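Local coordinates for protein Exo-beta-1,4-mannosidase (Rhizomucor miehei, PDB 4LYP) that probably hydrolyses beta-mannosidic linkages from the non-reducing ends of mannosides, as a fungal family 5 glycoside hydrolase with a TIM-barrel fold, and has transglycosylation activity, at residues Y133-M138 and M143-T148; L267-D272 and R278-K283; T359-K364 and D427-I432; G157-Y162 and R190-S195. All coordinates share one frame; numbering follows the deposited sequence.

Interaction 1 of 4, residues Y133-M138 and M143-T148; sequences YLLDTM and MTAVMT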
loop_
_atom_site.group_PDB
_atom_site.type_symbol
_atom_site.label_atom_id
_atom_site.label_comp_id
_atom_site.label_asym_id
_atom_site.label_seq_id
_atom_site.Cartn_x
_atom_site.Cartn_y
_atom_site.Cartn_z
ATOM N N TYR A 133 -8.086 12.456 -10.357
ATOM C CA TYR A 133 -7.807 13.611 -9.526
ATOM C C TYR A 133 -6.688 13.329 -8.520
ATOM O O TYR A 133 -5.849 14.199 -8.272
ATOM C CB TYR A 133 -9.052 14.094 -8.756
ATOM C CG TYR A 133 -9.928 15.014 -9.540
ATOM C CD1 TYR A 133 -9.608 16.327 -9.658
ATOM C CD2 TYR A 133 -11.045 14.520 -10.239
ATOM C CE1 TYR A 133 -10.425 17.199 -10.413
ATOM C CE2 TYR A 133 -11.855 15.361 -10.991
ATOM C CZ TYR A 133 -11.534 16.685 -11.095
ATOM O OH TYR A 133 -12.316 17.547 -11.807
ATOM N N LEU A 134 -6.656 12.123 -7.955
ATOM C CA LEU A 134 -5.546 11.751 -7.080
ATOM C C LEU A 134 -4.210 11.921 -7.768
ATOM O O LEU A 134 -3.301 12.582 -7.261
ATOM C CB LEU A 134 -5.785 10.321 -6.581
ATOM C CG LEU A 134 -4.590 9.732 -5.763
ATOM C CD1 LEU A 134 -4.358 10.531 -4.497
ATOM C CD2 LEU A 134 -4.933 8.299 -5.447
ATOM N N LEU A 135 -4.111 11.387 -8.986
ATOM C CA LEU A 135 -2.862 11.419 -9.700
ATOM C C LEU A 135 -2.514 12.828 -10.158
ATOM O O LEU A 135 -1.339 13.190 -10.183
ATOM C CB LEU A 135 -2.884 10.459 -10.892
ATOM C CG LEU A 135 -2.827 8.976 -10.490
ATOM C CD1 LEU A 135 -3.120 8.042 -11.664
ATOM C CD2 LEU A 135 -1.454 8.636 -9.900
ATOM N N ASP A 136 -3.522 13.655 -10.511
ATOM C CA ASP A 136 -3.256 15.001 -10.892
ATOM C C ASP A 136 -2.764 15.840 -9.699
ATOM O O ASP A 136 -1.838 16.660 -9.854
ATOM C CB ASP A 136 -4.494 15.669 -11.526
ATOM C CG ASP A 136 -4.151 17.055 -11.986
ATOM O OD1 ASP A 136 -3.391 17.176 -12.945
ATOM O OD2 ASP A 136 -4.630 18.023 -11.349
ATOM N N THR A 137 -3.336 15.611 -8.516
ATOM C CA THR A 137 -2.932 16.339 -7.334
ATOM C C THR A 137 -1.535 15.923 -6.918
ATOM O O THR A 137 -0.701 16.758 -6.539
ATOM C CB THR A 137 -3.946 16.158 -6.202
ATOM O OG1 THR A 137 -5.276 16.444 -6.702
ATOM C CG2 THR A 137 -3.652 17.017 -5.010
ATOM N N MET A 138 -1.246 14.629 -6.990
ATOM C CA MET A 138 0.131 14.121 -6.723
ATOM C C MET A 138 1.111 14.818 -7.669
ATOM O O MET A 138 2.190 15.229 -7.245
ATOM C CB MET A 138 0.158 12.630 -6.903
ATOM C CG MET A 138 -0.532 11.938 -5.729
ATOM S SD MET A 138 -0.573 10.136 -5.919
ATOM C CE MET A 138 1.170 9.816 -5.709
ATOM N N MET A 143 4.869 14.298 -6.306
ATOM C CA MET A 143 4.880 12.971 -5.749
ATOM C C MET A 143 4.819 11.919 -6.855
ATOM O O MET A 143 4.221 12.180 -7.901
ATOM C CB MET A 143 3.713 12.776 -4.785
ATOM C CG MET A 143 3.755 13.704 -3.574
ATOM S SD MET A 143 2.268 13.428 -2.589
ATOM C CE MET A 143 2.500 14.622 -1.272
ATOM N N THR A 144 5.276 10.712 -6.532
ATOM C CA THR A 144 5.049 9.583 -7.459
ATOM C C THR A 144 4.152 8.554 -6.765
ATOM O O THR A 144 4.033 8.530 -5.525
ATOM C CB THR A 144 6.362 8.904 -7.875
ATOM O OG1 THR A 144 7.080 8.451 -6.698
ATOM C CG2 THR A 144 7.204 9.844 -8.717
ATOM N N ALA A 145 3.502 7.732 -7.583
ATOM C CA ALA A 145 2.515 6.780 -7.131
ATOM C C ALA A 145 2.995 5.343 -7.359
ATOM O O ALA A 145 3.462 4.977 -8.443
ATOM C CB ALA A 145 1.208 6.955 -7.881
ATOM N N VAL A 146 2.766 4.510 -6.357
ATOM C CA VAL A 146 2.818 3.049 -6.517
ATOM C C VAL A 146 1.354 2.603 -6.689
ATOM O O VAL A 146 0.529 2.828 -5.773
ATOM C CB VAL A 146 3.486 2.342 -5.308
ATOM C CG1 VAL A 146 3.361 0.855 -5.415
ATOM C CG2 VAL A 146 4.947 2.794 -5.213
ATOM N N MET A 147 1.040 2.075 -7.875
ATOM C CA MET A 147 -0.361 1.807 -8.264
ATOM C C MET A 147 -0.690 0.331 -7.991
ATOM O O MET A 147 -0.335 -0.529 -8.796
ATOM C CB MET A 147 -0.544 2.090 -9.716
ATOM C CG MET A 147 -0.387 3.587 -10.105
ATOM S SD MET A 147 -1.798 4.579 -9.624
ATOM C CE MET A 147 -2.871 4.208 -11.021
ATOM N N THR A 148 -1.313 0.052 -6.861
ATOM C CA THR A 148 -1.647 -1.335 -6.473
ATOM C C THR A 148 -2.864 -1.783 -7.289
ATOM O O THR A 148 -3.931 -1.155 -7.220
ATOM C CB THR A 148 -1.880 -1.456 -4.998
ATOM O OG1 THR A 148 -0.731 -0.886 -4.297
ATOM C CG2 THR A 148 -2.060 -2.884 -4.546
#
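The helix segment 133-138 runs roughly antiparallel to strand 144-148, their N-to-C directions 148° apart and their axes 8.9 Å apart at closest. Met143 N donates to Met138 O over 3.0 Å; this nearly straight bond ties the end of the helix segment to the start of the strand.

The side chains between them are apolar. Met138 is bent at its last torsion (chi3 69°), which turns its methyl toward the strand. There Met138 CE lies 3.6 Å from Ala145 CB and 4.0 Å from Met143 CB. Met138 CE also comes within 3.1 Å of Thr144 O. Ala145 CB also meets Leu135 CD2 at 3.7 Å, so this one methyl packs against two longer helix side chains. Further along, Leu135 CD1 and Met147 CE meet tip to tip at 3.9 Å; bends at chi2 and chi3 bring the Met147 methyl to the leucine.

This is the packing of a TIM-barrel helix on the parallel strand that follows it. Strand 144-148 lies between strands 95-99 and 230-234. Met138 also touches Leu96, and Met147 touches Val98 and Ile230. Thr137 of the helix and Met143, just before the strand, both pack on Ile85 of helix 78-90.

Interaction 2 of 4, residues L267-D272 and R278-K283; sequences LESKLD and RAHDHK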
loop_
_atom_site.group_PDB
_atom_site.type_symbol
_atom_site.label_atom_id
_atom_site.label_comp_id
_atom_site.label_asym_id
_atom_site.label_seq_id
_atom_site.Cartn_x
_atom_site.Cartn_y
_atom_site.Cartn_z
ATOM N N LEU A 267 4.693 -7.882 -2.051
ATOM C CA LEU A 267 4.836 -8.888 -1.035
ATOM C C LEU A 267 5.107 -8.327 0.357
ATOM O O LEU A 267 5.796 -7.310 0.525
ATOM C CB LEU A 267 6.019 -9.803 -1.384
ATOM C CG LEU A 267 5.964 -11.200 -0.830
ATOM C CD1 LEU A 267 4.943 -12.076 -1.595
ATOM C CD2 LEU A 267 7.349 -11.858 -0.755
ATOM N N GLU A 268 4.635 -9.094 1.353
ATOM C CA GLU A 268 4.988 -8.786 2.780
ATOM C C GLU A 268 6.445 -9.070 3.095
ATOM O O GLU A 268 7.053 -8.438 3.951
ATOM C CB GLU A 268 4.148 -9.610 3.718
ATOM C CG GLU A 268 2.632 -9.297 3.737
ATOM C CD GLU A 268 1.847 -10.512 4.212
ATOM O OE1 GLU A 268 1.335 -10.549 5.322
ATOM O OE2 GLU A 268 1.772 -11.508 3.413
ATOM N N SER A 269 6.996 -10.162 2.493
ATOM C CA SER A 269 8.284 -10.697 2.896
ATOM C C SER A 269 8.267 -11.101 4.371
ATOM O O SER A 269 9.220 -10.845 5.116
ATOM C CB SER A 269 9.422 -9.752 2.567
ATOM O OG SER A 269 9.463 -9.509 1.176
ATOM N N LYS A 270 7.204 -11.767 4.811
ATOM C CA LYS A 270 7.029 -12.132 6.198
ATOM C C LYS A 270 7.541 -13.499 6.518
ATOM O O LYS A 270 7.524 -13.890 7.681
ATOM C CB LYS A 270 5.635 -11.979 6.643
ATOM C CG LYS A 270 4.644 -12.901 6.204
ATOM C CD LYS A 270 3.269 -12.754 7.034
ATOM C CE LYS A 270 2.933 -13.240 8.439
ATOM N NZ LYS A 270 1.413 -13.392 8.579
ATOM N N LEU A 271 7.948 -14.270 5.505
ATOM C CA LEU A 271 8.287 -15.703 5.696
ATOM C C LEU A 271 9.783 -15.891 5.617
ATOM O O LEU A 271 10.504 -15.328 6.459
ATOM C CB LEU A 271 7.476 -16.530 4.648
ATOM C CG LEU A 271 5.950 -16.383 4.821
ATOM C CD1 LEU A 271 5.214 -17.188 3.736
ATOM C CD2 LEU A 271 5.420 -16.805 6.201
ATOM N N ASP A 272 10.277 -16.570 4.605
ATOM C CA ASP A 272 11.715 -16.881 4.491
ATOM C C ASP A 272 12.240 -16.356 3.140
ATOM O O ASP A 272 11.502 -15.764 2.334
ATOM C CB ASP A 272 11.923 -18.415 4.696
ATOM C CG ASP A 272 11.184 -19.271 3.657
ATOM O OD1 ASP A 272 10.447 -18.726 2.767
ATOM O OD2 ASP A 272 11.202 -20.515 3.786
ATOM N N ARG A 278 10.678 -16.321 -4.575
ATOM C CA ARG A 278 9.551 -16.792 -5.396
ATOM C C ARG A 278 8.770 -15.574 -5.980
ATOM O O ARG A 278 8.302 -15.615 -7.112
ATOM C CB ARG A 278 8.618 -17.617 -4.520
ATOM C CG ARG A 278 7.314 -18.002 -5.120
ATOM C CD ARG A 278 6.575 -19.088 -4.353
ATOM N NE ARG A 278 6.292 -18.638 -2.976
ATOM C CZ ARG A 278 6.034 -19.428 -1.941
ATOM N NH1 ARG A 278 5.938 -20.764 -2.116
ATOM N NH2 ARG A 278 5.863 -18.891 -0.686
ATOM N N ALA A 279 8.673 -14.496 -5.190
ATOM C CA ALA A 279 7.976 -13.308 -5.646
ATOM C C ALA A 279 8.874 -12.382 -6.482
ATOM O O ALA A 279 8.428 -11.725 -7.391
ATOM C CB ALA A 279 7.468 -12.484 -4.434
ATOM N N HIS A 280 10.174 -12.287 -6.077
ATOM C CA HIS A 280 11.017 -11.182 -6.579
ATOM C C HIS A 280 12.041 -11.586 -7.639
ATOM O O HIS A 280 12.524 -10.687 -8.332
ATOM C CB HIS A 280 11.749 -10.527 -5.417
ATOM C CG HIS A 280 10.822 -9.894 -4.424
ATOM N ND1 HIS A 280 10.769 -10.235 -3.118
ATOM C CD2 HIS A 280 9.974 -8.811 -4.563
ATOM C CE1 HIS A 280 9.844 -9.460 -2.483
ATOM N NE2 HIS A 280 9.392 -8.581 -3.334
ATOM N N ASP A 281 12.405 -12.878 -7.743
ATOM C CA ASP A 281 13.465 -13.252 -8.679
ATOM C C ASP A 281 12.864 -13.485 -10.066
ATOM O O ASP A 281 12.752 -14.618 -10.545
ATOM C CB ASP A 281 14.213 -14.488 -8.150
ATOM C CG ASP A 281 15.439 -14.835 -8.975
ATOM O OD1 ASP A 281 15.871 -14.016 -9.763
ATOM O OD2 ASP A 281 15.942 -15.940 -8.786
ATOM N N HIS A 282 12.486 -12.401 -10.710
ATOM C CA HIS A 282 11.871 -12.403 -12.019
ATOM C C HIS A 282 12.366 -11.214 -12.784
ATOM O O HIS A 282 12.516 -10.121 -12.172
ATOM C CB HIS A 282 10.325 -12.344 -11.952
ATOM C CG HIS A 282 9.741 -13.523 -11.199
ATOM N ND1 HIS A 282 9.620 -14.749 -11.738
ATOM C CD2 HIS A 282 9.358 -13.634 -9.899
ATOM C CE1 HIS A 282 9.182 -15.610 -10.821
ATOM N NE2 HIS A 282 9.022 -14.916 -9.656
ATOM N N LYS A 283 12.536 -11.340 -14.095
ATOM C CA LYS A 283 13.049 -10.244 -14.874
ATOM C C LYS A 283 12.152 -8.986 -14.720
ATOM O O LYS A 283 12.647 -7.829 -14.785
ATOM C CB LYS A 283 13.093 -10.648 -16.381
ATOM C CG LYS A 283 13.580 -9.530 -17.323
ATOM C CD LYS A 283 13.820 -10.073 -18.693
ATOM C CE LYS A 283 14.576 -9.087 -19.611
ATOM N NZ LYS A 283 15.641 -8.266 -18.968
HETATM O O HOH W 1 7.184 -7.051 -3.526
#
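Leu267 and His280 meet in a buried, mainly apolar contact between a loop of the TIM barrel and the short helix that follows it. The loop comes after strand 262-264, and the end of helix 273-280 folds back over Leu267 and Ser269 of the loop. The chain then leads on to strand 288-292.

Leu267 carries most of the contact. Its CG stands anti to the backbone N (chi1 -154°), and both methyls then straddle Ala279 CB. Leu267 CD2 is 3.7 Å and CD1 3.8 Å from Ala279 CB. The same CD2 approaches His280 CE1 at 3.9 Å, the two side chains crossing obliquely. Ala279 CB lies over the centre of one face of its neighbour's imidazole. Ser269 comes to the edge of this ring, with OG in its plane and 3.7 Å from His280 CE1. That hydroxyl is held by the backbone oxygen of Thr289 on the next strand.

Past the helix, His282 turns back to donate from NE2 to Arg278 O at 2.7 Å, and Glu248 holds its ND1. Arg278 makes salt bridges with Asp275 and Glu241. At the start of the helix, Asp272 is the N-cap and bonds to Asp275 N.

One water joins loop and helix. It accepts from Leu267 N at 3.0 Å and lies in the imidazole plane, 2.7 Å from His280 NE2.

Interaction 3 of 4, residues T359-K364 and D427-I432; sequences TPTSHK and DTTVQI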
loop_
_atom_site.group_PDB
_atom_site.type_symbol
_atom_site.label_atom_id
_atom_site.label_comp_id
_atom_site.label_asym_id
_atom_site.label_seq_id
_atom_site.Cartn_x
_atom_site.Cartn_y
_atom_site.Cartn_z
ATOM N N THR A 359 -6.225 9.311 22.283
ATOM C CA THR A 359 -5.239 8.434 22.951
ATOM C C THR A 359 -3.876 8.733 22.406
ATOM O O THR A 359 -3.683 8.830 21.199
ATOM C CB THR A 359 -5.666 6.973 22.753
ATOM O OG1 THR A 359 -6.900 6.843 23.444
ATOM C CG2 THR A 359 -4.627 6.027 23.273
ATOM N N PRO A 360 -2.857 8.872 23.286
ATOM C CA PRO A 360 -1.515 9.133 22.788
ATOM C C PRO A 360 -0.905 7.974 21.993
ATOM O O PRO A 360 -1.391 6.847 22.042
ATOM C CB PRO A 360 -0.671 9.340 24.063
ATOM C CG PRO A 360 -1.668 9.673 25.116
ATOM C CD PRO A 360 -2.903 8.908 24.767
ATOM N N THR A 361 0.205 8.303 21.320
ATOM C CA THR A 361 0.915 7.386 20.463
ATOM C C THR A 361 2.372 7.305 20.884
ATOM O O THR A 361 3.273 7.264 20.054
ATOM C CB THR A 361 0.765 7.777 18.986
ATOM O OG1 THR A 361 1.247 9.117 18.780
ATOM C CG2 THR A 361 -0.665 7.702 18.504
ATOM N N SER A 362 2.650 7.242 22.203
ATOM C CA SER A 362 4.074 7.230 22.575
ATOM C C SER A 362 4.818 5.978 22.128
ATOM O O SER A 362 5.949 6.085 21.699
ATOM C CB SER A 362 4.243 7.461 24.054
ATOM O OG SER A 362 3.699 6.399 24.849
ATOM N N HIS A 363 4.181 4.793 22.184
ATOM C CA HIS A 363 4.894 3.611 21.689
ATOM C C HIS A 363 5.119 3.696 20.207
ATOM O O HIS A 363 6.217 3.461 19.708
ATOM C CB HIS A 363 4.114 2.339 22.023
ATOM C CG HIS A 363 4.265 1.877 23.421
ATOM N ND1 HIS A 363 3.930 0.610 23.842
ATOM C CD2 HIS A 363 4.789 2.518 24.545
ATOM C CE1 HIS A 363 4.217 0.480 25.122
ATOM N NE2 HIS A 363 4.687 1.624 25.580
ATOM N N LYS A 364 4.019 4.004 19.461
ATOM C CA LYS A 364 4.105 4.142 18.013
ATOM C C LYS A 364 5.177 5.129 17.588
ATOM O O LYS A 364 5.921 4.919 16.625
ATOM C CB LYS A 364 2.740 4.597 17.506
ATOM C CG LYS A 364 2.647 4.869 16.009
ATOM C CD LYS A 364 1.274 5.489 15.707
ATOM C CE LYS A 364 0.926 5.438 14.241
ATOM N NZ LYS A 364 -0.486 5.940 14.019
ATOM N N ASP A 427 -1.403 14.353 14.777
ATOM C CA ASP A 427 -0.784 13.414 15.696
ATOM C C ASP A 427 0.655 13.830 15.970
ATOM O O ASP A 427 1.331 14.460 15.127
ATOM C CB ASP A 427 -0.839 11.992 15.137
ATOM C CG ASP A 427 -2.164 11.309 15.401
ATOM O OD1 ASP A 427 -3.051 11.840 16.137
ATOM O OD2 ASP A 427 -2.337 10.159 14.877
ATOM N N THR A 428 1.164 13.426 17.115
ATOM C CA THR A 428 2.587 13.658 17.473
ATOM C C THR A 428 3.530 12.937 16.505
ATOM O O THR A 428 4.666 13.328 16.289
ATOM C CB THR A 428 2.886 13.264 18.908
ATOM O OG1 THR A 428 2.450 11.918 19.082
ATOM C CG2 THR A 428 2.130 14.128 19.901
ATOM N N THR A 429 3.017 11.886 15.820
ATOM C CA THR A 429 3.846 11.143 14.877
ATOM C C THR A 429 4.189 11.936 13.655
ATOM O O THR A 429 5.230 11.641 13.004
ATOM C CB THR A 429 3.072 9.890 14.434
ATOM O OG1 THR A 429 2.261 9.402 15.520
ATOM C CG2 THR A 429 4.028 8.796 13.941
ATOM N N VAL A 430 3.392 12.960 13.298
ATOM C CA VAL A 430 3.648 13.726 12.100
ATOM C C VAL A 430 5.056 14.360 12.120
ATOM O O VAL A 430 5.751 14.304 11.111
ATOM C CB VAL A 430 2.555 14.758 11.886
ATOM C CG1 VAL A 430 2.914 15.756 10.748
ATOM C CG2 VAL A 430 1.230 14.053 11.585
ATOM N N GLN A 431 5.474 14.917 13.256
ATOM C CA GLN A 431 6.775 15.610 13.296
ATOM C C GLN A 431 7.899 14.563 13.087
ATOM O O GLN A 431 8.928 14.862 12.459
ATOM C CB GLN A 431 6.972 16.354 14.598
ATOM C CG GLN A 431 8.304 17.114 14.661
ATOM C CD GLN A 431 8.357 18.260 13.695
ATOM O OE1 GLN A 431 7.442 19.078 13.712
ATOM N NE2 GLN A 431 9.410 18.347 12.825
ATOM N N ILE A 432 7.727 13.353 13.630
ATOM C CA ILE A 432 8.703 12.322 13.456
ATOM C C ILE A 432 8.826 11.883 11.994
ATOM O O ILE A 432 9.923 11.652 11.445
ATOM C CB ILE A 432 8.341 11.151 14.370
ATOM C CG1 ILE A 432 8.593 11.624 15.860
ATOM C CG2 ILE A 432 9.155 9.890 14.053
ATOM C CD1 ILE A 432 7.928 10.716 16.833
HETATM O O HOH W 2 -0.467 11.348 18.297
HETATM O O HOH W 3 1.231 11.065 21.437
HETATM O O HOH W 4 -0.205 8.583 14.585
#
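Thr361 and Thr428 bring their hydroxyls together, OG1 to OG1 at 3.1 Å, but the angle is poor for a hydrogen bond. The two side chains slide past each other in opposite directions. Thr429 comes to Thr361 at about a right angle, and its OG1 also lies 4.0 Å from Lys364 CD. In Thr361 and Thr428, OG1 sits between the backbone N and the carbonyl carbon (chi1 58° and 54°), which turns the hydroxyls toward each other.

Water does much of the joining. One water accepts from Thr428 N and is hydrogen-bonded to Thr361 OG1, 2.9 Å away. A second accepts from Thr361 N and donates to Thr428 OG1 at 2.8 Å. This makes two bridges between the same two residues, each running from a backbone N to the other residue's hydroxyl.

The contact pairs the beginnings of two outer helices of the TIM barrel, 362-380 and 429-448, the latter the last in the chain. Thr361 is the N-cap residue of the first, although its side chain makes no capping bond.

A third water accepts from Lys364 NZ at 2.7 Å and donates to Asp427 OD2 and Thr429 OG1. The strongest polar partner of Lys364 is Tyr421. Lys364 NZ and Asp427 OD2 remain 4.7 Å apart, so water mediates between these opposite charges.

Asp365, one turn into the first helix, gathers the threonines. Its OD1 bonds to the hydroxyls of Thr361 and Thr429, and its OD2 to that of Thr428. Asp427 has a salt bridge to Arg342, and its OD2 also bonds to Tyr424 N.

Interaction 4 of 4, residues G157-Y162 and R190-S195; sequences GGFGQY and RFYNDS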
loop_
_atom_site.group_PDB
_atom_site.type_symbol
_atom_site.label_atom_id
_atom_site.label_comp_id
_atom_site.label_asym_id
_atom_site.label_seq_id
_atom_site.Cartn_x
_atom_site.Cartn_y
_atom_site.Cartn_z
ATOM N N GLY A 157 -12.653 -5.937 -1.988
ATOM C CA GLY A 157 -13.190 -7.072 -2.751
ATOM C C GLY A 157 -12.053 -8.073 -2.971
ATOM O O GLY A 157 -11.938 -9.051 -2.220
ATOM N N GLY A 158 -11.170 -7.772 -3.909
ATOM C CA GLY A 158 -9.897 -8.476 -3.980
ATOM C C GLY A 158 -10.027 -9.871 -4.646
ATOM O O GLY A 158 -11.015 -10.212 -5.292
ATOM N N PHE A 159 -8.977 -10.681 -4.466
ATOM C CA PHE A 159 -8.902 -11.981 -5.151
ATOM C C PHE A 159 -10.068 -12.860 -4.753
ATOM O O PHE A 159 -10.576 -13.619 -5.591
ATOM C CB PHE A 159 -7.604 -12.675 -4.833
ATOM C CG PHE A 159 -6.386 -12.094 -5.511
ATOM C CD1 PHE A 159 -6.425 -10.957 -6.262
ATOM C CD2 PHE A 159 -5.157 -12.688 -5.320
ATOM C CE1 PHE A 159 -5.308 -10.439 -6.893
ATOM C CE2 PHE A 159 -4.018 -12.214 -5.947
ATOM C CZ PHE A 159 -4.063 -11.065 -6.717
ATOM N N GLY A 160 -10.580 -12.785 -3.508
ATOM C CA GLY A 160 -11.743 -13.565 -3.126
ATOM C C GLY A 160 -12.975 -13.168 -3.889
ATOM O O GLY A 160 -13.804 -14.023 -4.200
ATOM N N GLN A 161 -13.109 -11.894 -4.232
ATOM C CA GLN A 161 -14.223 -11.451 -5.055
ATOM C C GLN A 161 -14.079 -12.003 -6.476
ATOM O O GLN A 161 -15.071 -12.419 -7.059
ATOM C CB GLN A 161 -14.363 -9.929 -5.032
ATOM C CG GLN A 161 -15.517 -9.462 -5.892
ATOM C CD GLN A 161 -16.837 -10.037 -5.416
ATOM O OE1 GLN A 161 -17.203 -9.879 -4.249
ATOM N NE2 GLN A 161 -17.599 -10.710 -6.302
ATOM N N TYR A 162 -12.874 -11.951 -7.052
ATOM C CA TYR A 162 -12.720 -12.566 -8.391
ATOM C C TYR A 162 -13.112 -14.034 -8.341
ATOM O O TYR A 162 -13.786 -14.542 -9.272
ATOM C CB TYR A 162 -11.311 -12.397 -8.939
ATOM C CG TYR A 162 -10.946 -11.035 -9.451
ATOM C CD1 TYR A 162 -10.425 -10.044 -8.629
ATOM C CD2 TYR A 162 -11.133 -10.687 -10.784
ATOM C CE1 TYR A 162 -10.045 -8.816 -9.103
ATOM C CE2 TYR A 162 -10.737 -9.465 -11.280
ATOM C CZ TYR A 162 -10.158 -8.526 -10.454
ATOM O OH TYR A 162 -9.701 -7.384 -11.008
ATOM N N ARG A 190 -7.397 -19.677 -4.405
ATOM C CA ARG A 190 -7.855 -20.344 -5.628
ATOM C C ARG A 190 -7.644 -19.472 -6.835
ATOM O O ARG A 190 -7.468 -19.986 -7.957
ATOM C CB ARG A 190 -9.302 -20.760 -5.515
ATOM C CG ARG A 190 -9.512 -21.858 -4.461
ATOM C CD ARG A 190 -10.889 -22.455 -4.498
ATOM N NE ARG A 190 -11.815 -21.457 -4.107
ATOM C CZ ARG A 190 -13.171 -21.593 -4.166
ATOM N NH1 ARG A 190 -13.693 -22.664 -4.757
ATOM N NH2 ARG A 190 -14.015 -20.640 -3.736
ATOM N N PHE A 191 -7.615 -18.157 -6.657
ATOM C CA PHE A 191 -7.310 -17.197 -7.717
ATOM C C PHE A 191 -6.076 -17.560 -8.521
ATOM O O PHE A 191 -6.069 -17.376 -9.759
ATOM C CB PHE A 191 -7.146 -15.824 -7.067
ATOM C CG PHE A 191 -6.926 -14.672 -8.048
ATOM C CD1 PHE A 191 -5.641 -14.382 -8.528
ATOM C CD2 PHE A 191 -7.991 -13.886 -8.435
ATOM C CE1 PHE A 191 -5.432 -13.312 -9.459
ATOM C CE2 PHE A 191 -7.778 -12.829 -9.319
ATOM C CZ PHE A 191 -6.518 -12.529 -9.795
ATOM N N TYR A 192 -5.006 -18.054 -7.864
ATOM C CA TYR A 192 -3.797 -18.449 -8.575
ATOM C C TYR A 192 -3.456 -19.939 -8.413
ATOM O O TYR A 192 -2.653 -20.433 -9.151
ATOM C CB TYR A 192 -2.622 -17.551 -8.210
ATOM C CG TYR A 192 -2.464 -17.249 -6.707
ATOM C CD1 TYR A 192 -2.111 -18.182 -5.810
ATOM C CD2 TYR A 192 -2.749 -15.949 -6.230
ATOM C CE1 TYR A 192 -1.962 -17.898 -4.445
ATOM C CE2 TYR A 192 -2.623 -15.646 -4.886
ATOM C CZ TYR A 192 -2.242 -16.610 -3.990
ATOM O OH TYR A 192 -2.139 -16.273 -2.658
ATOM N N ASN A 193 -4.079 -20.659 -7.480
ATOM C CA ASN A 193 -3.695 -22.072 -7.230
ATOM C C ASN A 193 -4.660 -23.095 -7.847
ATOM O O ASN A 193 -4.323 -24.279 -7.964
ATOM C CB ASN A 193 -3.643 -22.347 -5.705
ATOM C CG ASN A 193 -2.390 -21.791 -5.071
ATOM O OD1 ASN A 193 -1.408 -21.519 -5.768
ATOM N ND2 ASN A 193 -2.458 -21.616 -3.748
ATOM N N ASP A 194 -5.870 -22.707 -8.228
ATOM C CA ASP A 194 -6.857 -23.690 -8.687
ATOM C C ASP A 194 -6.782 -23.752 -10.216
ATOM O O ASP A 194 -6.920 -22.729 -10.903
ATOM C CB ASP A 194 -8.233 -23.314 -8.213
ATOM C CG ASP A 194 -9.258 -24.308 -8.687
ATOM O OD1 ASP A 194 -9.704 -25.131 -7.819
ATOM O OD2 ASP A 194 -9.677 -24.348 -9.827
ATOM N N SER A 195 -6.568 -24.932 -10.766
ATOM C CA SER A 195 -6.295 -25.078 -12.215
ATOM C C SER A 195 -7.474 -24.615 -13.103
ATOM O O SER A 195 -7.238 -24.295 -14.258
ATOM C CB SER A 195 -6.033 -26.628 -12.525
ATOM O OG SER A 195 -7.206 -27.438 -12.086
#
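Phe159 and Phe191 stack face to face at the centre of an aromatic cluster, where helix 158-167 meets the end of helix 181-193. These helices lie in the long excursion between barrel strands 144-148 and 230-234.

The stack is the tight part. Its ring centroids are 3.8 Å apart and the planes differ by only 3°. The two side chains cross at about a right angle, yet the ring faces stay flat on each other. Phe191 CG is anti to the backbone N (chi1 -176°), which extends the ring toward the other helix. The edge of Phe191 points to the face of Tyr162 in an offset edge-to-face pair, with planes at 78°. Tyr162 CB lies in the plane of the Phe191 ring, 3.6 Å from its CE2. Phe205 makes a further edge-to-face pair with Phe191.

The contact is looser toward the end of helix 181-193. Asn193 and Ser195 are exposed and lie beyond the contact, while Asp194 turns to cap the next helix through Glu196 N and Ile197 N. Tyr192 remains buried and touches by its edge. Its hydroxyl bonds to Gln240 O, and its CE2 lies 3.9 Å from Phe159 CE2, edge against edge.

How the interactions relate
All four contacts are largely buried, but they lie at different depths. Interaction 1 is nearest the chain's centre, about 12 Å away, and joins a barrel strand to the helix that precedes it. Interactions 2 and 4 involve loops and helices that follow barrel strands; their centres are about 19 Å apart. Interaction 3 is outermost, about 21 Å from the centre, and lies opposite interaction 4. No two contacts touch or share an element, although strand 144-148 of interaction 1 leads on to helix 158-167 of interaction 4. Their chemistry differs too: aliphatic and thioether groups in 1, aliphatic groups and imidazole in 2, stacked rings in 4, and hydroxyls bridged by water in 3.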